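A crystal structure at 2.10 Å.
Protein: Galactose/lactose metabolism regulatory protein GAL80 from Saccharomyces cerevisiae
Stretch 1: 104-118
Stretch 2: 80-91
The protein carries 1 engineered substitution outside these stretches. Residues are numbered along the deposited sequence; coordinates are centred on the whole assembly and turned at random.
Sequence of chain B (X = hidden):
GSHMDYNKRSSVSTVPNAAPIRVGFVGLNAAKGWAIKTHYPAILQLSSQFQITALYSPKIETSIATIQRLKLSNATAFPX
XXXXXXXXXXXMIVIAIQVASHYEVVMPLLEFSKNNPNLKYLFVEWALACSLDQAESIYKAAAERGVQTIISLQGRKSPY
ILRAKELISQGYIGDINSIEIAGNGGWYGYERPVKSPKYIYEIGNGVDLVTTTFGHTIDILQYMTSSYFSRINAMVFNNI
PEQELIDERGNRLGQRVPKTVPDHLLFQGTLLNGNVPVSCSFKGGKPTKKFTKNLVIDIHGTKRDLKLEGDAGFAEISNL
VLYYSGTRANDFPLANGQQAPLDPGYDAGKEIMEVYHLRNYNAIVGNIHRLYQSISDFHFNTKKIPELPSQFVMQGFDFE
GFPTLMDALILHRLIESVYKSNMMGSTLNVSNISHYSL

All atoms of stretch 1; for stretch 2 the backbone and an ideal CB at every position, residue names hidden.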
# COMPACT_ATOMS: atom_id res chain seq x y z
N GLU B 104 28.43 -7.54 -21.92
CA GLU B 104 29.76 -7.91 -22.43
C GLU B 104 29.69 -9.10 -23.39
O GLU B 104 30.51 -9.22 -24.28
CB GLU B 104 30.74 -8.22 -21.29
CG GLU B 104 30.59 -9.62 -20.69
CD GLU B 104 31.36 -9.79 -19.39
OE1 GLU B 104 31.40 -8.82 -18.60
OE2 GLU B 104 31.91 -10.89 -19.17
N VAL B 105 28.70 -9.96 -23.20
CA VAL B 105 28.56 -11.13 -24.07
C VAL B 105 27.70 -10.83 -25.30
O VAL B 105 28.08 -11.14 -26.42
CB VAL B 105 27.93 -12.31 -23.33
CG1 VAL B 105 27.71 -13.46 -24.29
CG2 VAL B 105 28.83 -12.74 -22.18
N VAL B 106 26.53 -10.24 -25.08
CA VAL B 106 25.56 -10.05 -26.17
C VAL B 106 26.04 -9.09 -27.26
O VAL B 106 25.79 -9.33 -28.44
CB VAL B 106 24.19 -9.60 -25.63
CG1 VAL B 106 23.24 -9.28 -26.77
CG2 VAL B 106 23.60 -10.70 -24.73
N MET B 107 26.73 -8.02 -26.88
CA MET B 107 27.19 -7.04 -27.87
C MET B 107 28.10 -7.64 -28.94
O MET B 107 27.79 -7.53 -30.13
CB MET B 107 27.83 -5.81 -27.20
CG MET B 107 26.86 -5.01 -26.34
SD MET B 107 25.30 -4.58 -27.15
CE MET B 107 25.76 -3.11 -28.06
N PRO B 108 29.20 -8.28 -28.52
CA PRO B 108 30.11 -8.94 -29.48
C PRO B 108 29.40 -10.08 -30.20
O PRO B 108 29.60 -10.28 -31.39
CB PRO B 108 31.22 -9.50 -28.58
CG PRO B 108 31.13 -8.71 -27.30
CD PRO B 108 29.68 -8.40 -27.13
N LEU B 109 28.58 -10.82 -29.46
CA LEU B 109 27.83 -11.93 -30.03
C LEU B 109 26.96 -11.47 -31.20
O LEU B 109 26.96 -12.07 -32.26
CB LEU B 109 26.96 -12.59 -28.94
CG LEU B 109 26.23 -13.89 -29.28
CD1 LEU B 109 25.97 -14.70 -28.02
CD2 LEU B 109 24.92 -13.61 -30.02
N LEU B 110 26.22 -10.39 -30.98
CA LEU B 110 25.37 -9.85 -32.04
C LEU B 110 26.21 -9.44 -33.24
O LEU B 110 25.77 -9.57 -34.39
CB LEU B 110 24.57 -8.65 -31.53
CG LEU B 110 23.26 -8.97 -30.83
CD1 LEU B 110 22.70 -7.73 -30.18
CD2 LEU B 110 22.26 -9.55 -31.83
N GLU B 111 27.42 -8.96 -32.98
CA GLU B 111 28.30 -8.55 -34.07
C GLU B 111 28.78 -9.75 -34.88
O GLU B 111 28.69 -9.74 -36.11
CB GLU B 111 29.48 -7.73 -33.55
CG GLU B 111 30.28 -7.04 -34.64
CD GLU B 111 29.47 -5.99 -35.39
OE1 GLU B 111 28.31 -5.73 -34.99
OE2 GLU B 111 29.99 -5.41 -36.37
N PHE B 112 29.29 -10.77 -34.20
CA PHE B 112 29.73 -11.99 -34.88
C PHE B 112 28.53 -12.68 -35.52
O PHE B 112 28.66 -13.39 -36.51
CB PHE B 112 30.41 -12.96 -33.90
CG PHE B 112 31.65 -12.41 -33.25
CD1 PHE B 112 31.69 -12.21 -31.87
CD2 PHE B 112 32.77 -12.11 -34.00
CE1 PHE B 112 32.84 -11.71 -31.27
CE2 PHE B 112 33.91 -11.61 -33.40
CZ PHE B 112 33.95 -11.41 -32.04
N SER B 113 27.37 -12.46 -34.92
CA SER B 113 26.11 -13.03 -35.40
C SER B 113 25.89 -12.79 -36.88
O SER B 113 25.14 -13.52 -37.54
CB SER B 113 24.94 -12.43 -34.62
OG SER B 113 23.75 -12.48 -35.38
N LYS B 114 26.53 -11.75 -37.41
CA LYS B 114 26.30 -11.34 -38.78
C LYS B 114 26.75 -12.40 -39.79
O LYS B 114 26.31 -12.39 -40.93
CB LYS B 114 26.94 -9.98 -39.05
CG LYS B 114 26.39 -8.89 -38.13
CD LYS B 114 26.83 -7.49 -38.53
CE LYS B 114 26.08 -6.44 -37.71
NZ LYS B 114 26.51 -5.05 -38.03
N ASN B 115 27.60 -13.32 -39.34
CA ASN B 115 28.09 -14.41 -40.18
C ASN B 115 27.13 -15.60 -40.21
O ASN B 115 27.42 -16.63 -40.83
CB ASN B 115 29.47 -14.88 -39.71
CG ASN B 115 30.48 -13.74 -39.62
OD1 ASN B 115 31.51 -13.87 -38.97
ND2 ASN B 115 30.17 -12.63 -40.28
N ASN B 116 26.01 -15.46 -39.51
CA ASN B 116 24.98 -16.50 -39.50
C ASN B 116 23.70 -16.03 -40.17
O ASN B 116 22.88 -15.36 -39.55
CB ASN B 116 24.68 -16.94 -38.06
CG ASN B 116 23.68 -18.08 -38.00
OD1 ASN B 116 23.22 -18.58 -39.03
ND2 ASN B 116 23.34 -18.50 -36.79
N PRO B 117 23.52 -16.40 -41.44
CA PRO B 117 22.35 -16.05 -42.25
C PRO B 117 21.07 -16.70 -41.74
O PRO B 117 19.97 -16.27 -42.10
CB PRO B 117 22.70 -16.61 -43.64
CG PRO B 117 24.18 -16.77 -43.63
CD PRO B 117 24.53 -17.14 -42.23
N ASN B 118 21.21 -17.71 -40.90
CA ASN B 118 20.06 -18.46 -40.41
C ASN B 118 19.50 -17.95 -39.08
O ASN B 118 18.38 -18.29 -38.71
CB ASN B 118 20.42 -19.95 -40.30
CG ASN B 118 20.99 -20.51 -41.58
OD1 ASN B 118 21.99 -21.22 -41.58
ND2 ASN B 118 20.36 -20.17 -42.70
N UNK B 80 35.23 -20.51 -29.03
CA UNK B 80 35.18 -19.07 -28.81
C UNK B 80 33.76 -18.56 -28.98
O UNK B 80 32.92 -19.21 -29.60
CB UNK B 80 36.13 -18.34 -29.77
N UNK B 81 33.49 -17.38 -28.43
CA UNK B 81 32.19 -16.75 -28.63
C UNK B 81 32.03 -16.45 -30.12
O UNK B 81 30.94 -16.54 -30.67
CB UNK B 81 32.05 -15.48 -27.79
N UNK B 82 33.14 -16.09 -30.75
CA UNK B 82 33.15 -15.76 -32.17
C UNK B 82 32.70 -16.93 -33.04
O UNK B 82 31.81 -16.78 -33.88
CB UNK B 82 34.55 -15.31 -32.59
N UNK B 83 33.33 -18.08 -32.85
CA UNK B 83 32.93 -19.28 -33.57
C UNK B 83 31.46 -19.60 -33.30
O UNK B 83 30.67 -19.80 -34.23
CB UNK B 83 33.82 -20.46 -33.17
N UNK B 84 31.09 -19.63 -32.03
CA UNK B 84 29.71 -19.87 -31.62
C UNK B 84 28.73 -18.97 -32.39
O UNK B 84 27.81 -19.46 -33.04
CB UNK B 84 29.56 -19.64 -30.11
N UNK B 85 28.95 -17.66 -32.31
CA UNK B 85 28.03 -16.68 -32.88
C UNK B 85 28.01 -16.69 -34.40
O UNK B 85 27.00 -16.35 -35.02
CB UNK B 85 28.40 -15.28 -32.39
N UNK B 86 29.14 -17.07 -35.01
CA UNK B 86 29.27 -17.07 -36.45
C UNK B 86 28.61 -18.29 -37.08
O UNK B 86 28.08 -18.22 -38.19
CB UNK B 86 30.75 -17.01 -36.84
N UNK B 87 28.63 -19.41 -36.35
CA UNK B 87 28.07 -20.66 -36.85
C UNK B 87 26.73 -20.45 -37.54
O UNK B 87 25.96 -19.58 -37.15
CB UNK B 87 27.91 -21.66 -35.70
N UNK B 88 26.46 -21.25 -38.56
CA UNK B 88 25.19 -21.17 -39.28
C UNK B 88 24.30 -22.35 -38.91
O UNK B 88 23.22 -22.51 -39.47
CB UNK B 88 25.43 -21.13 -40.79
N UNK B 89 24.76 -23.17 -37.97
CA UNK B 89 23.97 -24.29 -37.49
C UNK B 89 22.96 -23.83 -36.44
O UNK B 89 22.24 -24.65 -35.87
CB UNK B 89 24.88 -25.38 -36.91
N UNK B 90 22.92 -22.52 -36.21
CA UNK B 90 22.11 -21.95 -35.13
C UNK B 90 20.98 -21.06 -35.64
O UNK B 90 21.20 -20.14 -36.43
CB UNK B 90 23.00 -21.14 -34.18
N UNK B 91 19.77 -21.31 -35.15
CA UNK B 91 18.60 -20.52 -35.52
C UNK B 91 18.15 -19.60 -34.39
O UNK B 91 17.74 -18.46 -34.62
CB UNK B 91 17.45 -21.44 -35.92

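Position 80 lies just before a helix, extended (-121/160), with nothing of stretch 1 within reach of its CB. This is an N-cap site, where Ser, Thr, Asp or Asn are common because a short polar side chain can turn back toward the first helical turn. The residue is Thr80, whose OG1 lies 2.9 Å from the backbone N of residue 83.

Position 81 opens the helix and points its CB toward stretch 1, where Val105, Pro108 and Leu109 offer an apolar surface. The ideal CB is 5.2 Å from Phe112 CE1, leaving room for a branched aliphatic chain or Met. Leu81 fills it: its CD1 lies 3.9 Å from Leu109 CD1, and its CD2 4.1 Å from Val105 CG1 and 4.3 Å from Pro108 CB.

At 82 the CB points sideways, yet sits 3.8 Å from Phe112 CE2, over the ring. A side chain with methylene groups would suit, its far end free to be polar: Glu, Gln, Lys, Arg or Met. Glu82 is found. Its CB stands 3.8 Å from the Phe112 ring centroid, almost along the ring normal, in a CH-pi contact.

Position 83 points away; small polar residues are among many that would do. Ser83 bonds back through OG to Thr80 O (2.7 Å).

Position 84 is directed sideways, with no stretch 1 atom within 5.5 Å of its CB, so contact needs a longer side chain such as Phe, Tyr, Met or Leu. Phe84, with chi1 t, brings CE2 within 4.4 Å of Leu109 CD1, which lies at the ring edge.

Position 85 is the most restrictive. Its ideal CB is 3.4 Å from Phe112 CB and 3.5 Å from Leu109 O, so Gly or Ala is expected. Ala85 packs its CB 3.5 Å from Phe112 CB and 4.0 Å from Leu109 CG, while its carbonyl O receives a CA-H...O contact from Ser113 CA at 3.5 Å.

Position 86, with its CB 3.8 Å from Asn115 CB, favors a small residue such as Ser, Ala or Thr. Ser86, rotamer m, directs OG to Glu82 O (2.7 Å), a hydrogen bond within its own helix.

Position 87 leaves helical angles and points away, leaving the choice wide. Ser87 shares a 2.7 Å hydrogen bond between its OG and OG1 of residue 89.

At 88, oxygens lie near the ideal CB (Asn118 OD1 3.5 Å, Asn116 OD1 3.8 Å), favoring small Ser, Ala or Gly. Ser88, chi1 p, holds OG over 4 Å from both, bonding to neither; its CB remains 3.5 Å from Asn118 OD1.

Position 89 points away, little constrained; Thr89 completes the bond with Ser87.

At 90 the backbone O accepts a hydrogen bond from Asn116 ND2 (2.7 Å, 162°), independently of residue type. Extended angles (-115/130) suit beta-branched Val, Ile or Thr; stretch 1 leaves the choice fairly open. Ile90 (chi1 m, chi2 t) has its CB 3.7 Å from Asn116 ND2.

Position 91, sideways near Asn118, tolerates polar residues. Asp91 brings OD1 to 3.7 Å from Asn118 CB; both carboxylate oxygens bond elsewhere in the structure.

Stretch 2 (80-91) TLESFASSSTID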
# COMPACT_ATOMS: atom_id res chain seq x y z
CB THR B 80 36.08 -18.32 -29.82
OG1 THR B 80 35.58 -18.52 -31.15
CG2 THR B 80 37.50 -18.85 -29.75
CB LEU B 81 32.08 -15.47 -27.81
CG LEU B 81 30.72 -14.77 -27.80
CD1 LEU B 81 29.64 -15.69 -27.26
CD2 LEU B 81 30.77 -13.47 -27.00
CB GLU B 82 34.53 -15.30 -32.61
CG GLU B 82 34.68 -15.16 -34.11
CD GLU B 82 35.96 -14.45 -34.49
OE1 GLU B 82 36.56 -13.81 -33.61
OE2 GLU B 82 36.34 -14.52 -35.68
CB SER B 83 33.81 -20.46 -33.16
OG SER B 83 33.85 -20.61 -31.75
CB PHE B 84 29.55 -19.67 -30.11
CG PHE B 84 28.15 -19.90 -29.59
CD1 PHE B 84 27.69 -21.18 -29.31
CD2 PHE B 84 27.29 -18.83 -29.38
CE1 PHE B 84 26.41 -21.40 -28.83
CE2 PHE B 84 25.99 -19.03 -28.89
CZ PHE B 84 25.55 -20.32 -28.61
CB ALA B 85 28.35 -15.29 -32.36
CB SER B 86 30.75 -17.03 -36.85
OG SER B 86 31.37 -15.85 -36.36
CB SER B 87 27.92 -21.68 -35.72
OG SER B 87 27.35 -22.89 -36.19
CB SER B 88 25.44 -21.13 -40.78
OG SER B 88 26.39 -22.11 -41.17
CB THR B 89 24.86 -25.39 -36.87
OG1 THR B 89 25.59 -24.84 -35.77
CG2 THR B 89 25.84 -25.92 -37.91
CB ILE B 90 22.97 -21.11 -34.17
CG1 ILE B 90 24.14 -21.92 -33.64
CG2 ILE B 90 22.11 -20.59 -33.02
CD1 ILE B 90 25.15 -21.10 -32.85
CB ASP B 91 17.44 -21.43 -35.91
CG ASP B 91 17.82 -22.43 -36.98
OD1 ASP B 91 18.66 -22.08 -37.84
OD2 ASP B 91 17.28 -23.55 -36.95
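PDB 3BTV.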